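Side-chain contact in beta-lactamase II (Erythrobacter litoralis, PDB 6V72), which probably hydrolyses beta-lactams to substituted beta-amino acids, as a zinc-dependent class B metallo-beta-lactamase: residues Q207-F212 and K233-T238. Residues are numbered along the deposited sequence; the frame is centred on the assembly and turned at random.
Sequences QSVRNF and KAIERT
Val209 and Ile235 have the closest CA atoms across the two helical segments, 207-212 and 233-238, at 7.2 Å. The segment axes run nearly antiparallel, at 160° between N-to-C directions, and come within 10.1 Å. The seam between them is apolar: its four touching residues are buried and meet through carbon atoms. Val209 splits its methyls between two residues one helical turn apart: CG1 lies 4.1 Å from Ile235 CG2, while CG2 meets Thr238 CG2 at 3.8 Å. Further along, Ile235 lies across Phe212 at about a right angle, its CD1 3.9 Å from ring atom CE2. Thr238 can offer a methyl because its chi1 of -58° puts CG2 anti to the backbone N and leaves OG1 to bond Ala234 O at 2.7 Å. That carbonyl also accepts from Thr238 N, on the opposite face of its plane, while OG1 has a further partner in Lys187 N. Beyond the seam, a salt bridge from Arg210 to Glu243, a calcium ligand, joins the same two helices, and Ile186 packs on Phe212. The arrangement is an antiparallel helix pair, formed by helices 205-215 and 233-243 late in the chain, within the alpha-beta/beta-alpha sandwich fold of metallo-beta-lactamases.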
loop_
_atom_site.group_PDB
_atom_site.type_symbol
_atom_site.label_atom_id
_atom_site.label_comp_id
_atom_site.label_asym_id
_atom_site.label_seq_id
_atom_site.Cartn_x
_atom_site.Cartn_y
_atom_site.Cartn_z
ATOM N N GLN A 207 -12.933 -8.388 -9.956
ATOM C CA GLN A 207 -14.159 -8.390 -10.741
ATOM C C GLN A 207 -14.684 -6.976 -10.945
ATOM O O GLN A 207 -15.224 -6.663 -12.007
ATOM C CB GLN A 207 -15.232 -9.257 -10.081
ATOM C CG GLN A 207 -16.486 -9.400 -10.932
ATOM C CD GLN A 207 -16.191 -10.002 -12.308
ATOM O OE1 GLN A 207 -15.433 -10.985 -12.442
ATOM N NE2 GLN A 207 -16.782 -9.420 -13.334
ATOM N N SER A 208 -14.545 -6.106 -9.943
ATOM C CA SER A 208 -14.985 -4.727 -10.138
ATOM C C SER A 208 -14.181 -4.043 -11.229
ATOM O O SER A 208 -14.729 -3.266 -12.019
ATOM C CB SER A 208 -14.902 -3.951 -8.824
ATOM O OG SER A 208 -15.695 -4.602 -7.821
ATOM N N VAL A 209 -12.884 -4.329 -11.315
ATOM C CA VAL A 209 -12.112 -3.764 -12.420
ATOM C C VAL A 209 -12.601 -4.328 -13.755
ATOM O O VAL A 209 -12.730 -3.595 -14.739
ATOM C CB VAL A 209 -10.603 -4.011 -12.210
ATOM C CG1 VAL A 209 -9.791 -3.565 -13.433
ATOM C CG2 VAL A 209 -10.115 -3.259 -10.993
ATOM N N ARG A 210 -12.901 -5.633 -13.810
ATOM C CA ARG A 210 -13.437 -6.191 -15.047
ATOM C C ARG A 210 -14.752 -5.531 -15.413
ATOM O O ARG A 210 -15.042 -5.322 -16.599
ATOM C CB ARG A 210 -13.656 -7.696 -14.911
ATOM C CG ARG A 210 -12.386 -8.519 -14.682
ATOM C CD ARG A 210 -12.716 -10.023 -14.760
ATOM N NE ARG A 210 -11.555 -10.790 -14.318
ATOM C CZ ARG A 210 -11.420 -11.337 -13.113
ATOM N NH1 ARG A 210 -12.417 -11.287 -12.230
ATOM N NH2 ARG A 210 -10.284 -11.949 -12.795
ATOM N N ASN A 211 -15.594 -5.255 -14.406
ATOM C CA ASN A 211 -16.882 -4.611 -14.659
ATOM C C ASN A 211 -16.691 -3.217 -15.252
ATOM O O ASN A 211 -17.372 -2.841 -16.205
ATOM C CB ASN A 211 -17.674 -4.525 -13.356
ATOM C CG ASN A 211 -18.146 -5.893 -12.864
ATOM O OD1 ASN A 211 -18.198 -6.867 -13.628
ATOM N ND2 ASN A 211 -18.520 -5.960 -11.599
ATOM N N PHE A 212 -15.768 -2.438 -14.681
ATOM C CA PHE A 212 -15.434 -1.118 -15.228
ATOM C C PHE A 212 -14.958 -1.220 -16.673
ATOM O O PHE A 212 -15.390 -0.446 -17.540
ATOM C CB PHE A 212 -14.364 -0.458 -14.345
ATOM C CG PHE A 212 -13.760 0.803 -14.922
ATOM C CD1 PHE A 212 -14.473 1.991 -14.940
ATOM C CD2 PHE A 212 -12.465 0.801 -15.418
ATOM C CE1 PHE A 212 -13.900 3.160 -15.453
ATOM C CE2 PHE A 212 -11.882 1.962 -15.932
ATOM C CZ PHE A 212 -12.608 3.143 -15.949
ATOM N N LYS A 233 -3.727 0.080 -20.777
ATOM C CA LYS A 233 -2.767 -0.640 -19.945
ATOM C C LYS A 233 -2.992 -0.380 -18.460
ATOM O O LYS A 233 -2.717 -1.255 -17.635
ATOM C CB LYS A 233 -1.331 -0.277 -20.329
ATOM C CG LYS A 233 -0.312 -1.257 -19.728
ATOM C CD LYS A 233 1.124 -0.795 -19.879
ATOM C CE LYS A 233 2.081 -1.970 -19.727
ATOM N NZ LYS A 233 3.488 -1.583 -20.022
ATOM N N ALA A 234 -3.510 0.800 -18.090
ATOM C CA ALA A 234 -3.813 1.054 -16.685
ATOM C C ALA A 234 -4.853 0.072 -16.163
ATOM O O ALA A 234 -4.747 -0.409 -15.027
ATOM C CB ALA A 234 -4.320 2.493 -16.501
ATOM N N ILE A 235 -5.860 -0.248 -16.984
ATOM C CA ILE A 235 -6.848 -1.249 -16.586
ATOM C C ILE A 235 -6.200 -2.620 -16.490
ATOM O O ILE A 235 -6.435 -3.373 -15.535
ATOM C CB ILE A 235 -8.021 -1.273 -17.579
ATOM C CG1 ILE A 235 -8.733 0.078 -17.627
ATOM C CG2 ILE A 235 -8.998 -2.369 -17.221
ATOM C CD1 ILE A 235 -9.829 0.111 -18.708
ATOM N N GLU A 236 -5.390 -2.972 -17.494
ATOM C CA GLU A 236 -4.758 -4.290 -17.531
ATOM C C GLU A 236 -3.872 -4.514 -16.315
ATOM O O GLU A 236 -3.919 -5.582 -15.688
ATOM C CB GLU A 236 -3.944 -4.440 -18.814
ATOM C CG GLU A 236 -3.183 -5.757 -18.911
ATOM C CD GLU A 236 -2.165 -5.773 -20.044
ATOM O OE1 GLU A 236 -2.570 -5.619 -21.217
ATOM O OE2 GLU A 236 -0.953 -5.932 -19.758
ATOM N N ARG A 237 -3.045 -3.519 -15.975
ATOM C CA ARG A 237 -2.166 -3.672 -14.829
ATOM C C ARG A 237 -2.957 -3.696 -13.535
ATOM O O ARG A 237 -2.669 -4.510 -12.659
ATOM C CB ARG A 237 -1.115 -2.559 -14.794
ATOM C CG ARG A 237 -0.221 -2.578 -13.565
ATOM C CD ARG A 237 0.596 -3.863 -13.430
ATOM N NE ARG A 237 1.371 -4.195 -14.621
ATOM C CZ ARG A 237 2.602 -3.740 -14.868
ATOM N NH1 ARG A 237 3.244 -4.103 -15.985
ATOM N NH2 ARG A 237 3.197 -2.911 -14.007
ATOM N N THR A 238 -3.933 -2.790 -13.379
ATOM C CA THR A 238 -4.735 -2.804 -12.161
ATOM C C THR A 238 -5.409 -4.158 -11.964
ATOM O O THR A 238 -5.413 -4.698 -10.852
ATOM C CB THR A 238 -5.780 -1.683 -12.190
ATOM O OG1 THR A 238 -5.093 -0.427 -12.337
ATOM C CG2 THR A 238 -6.613 -1.705 -10.878
#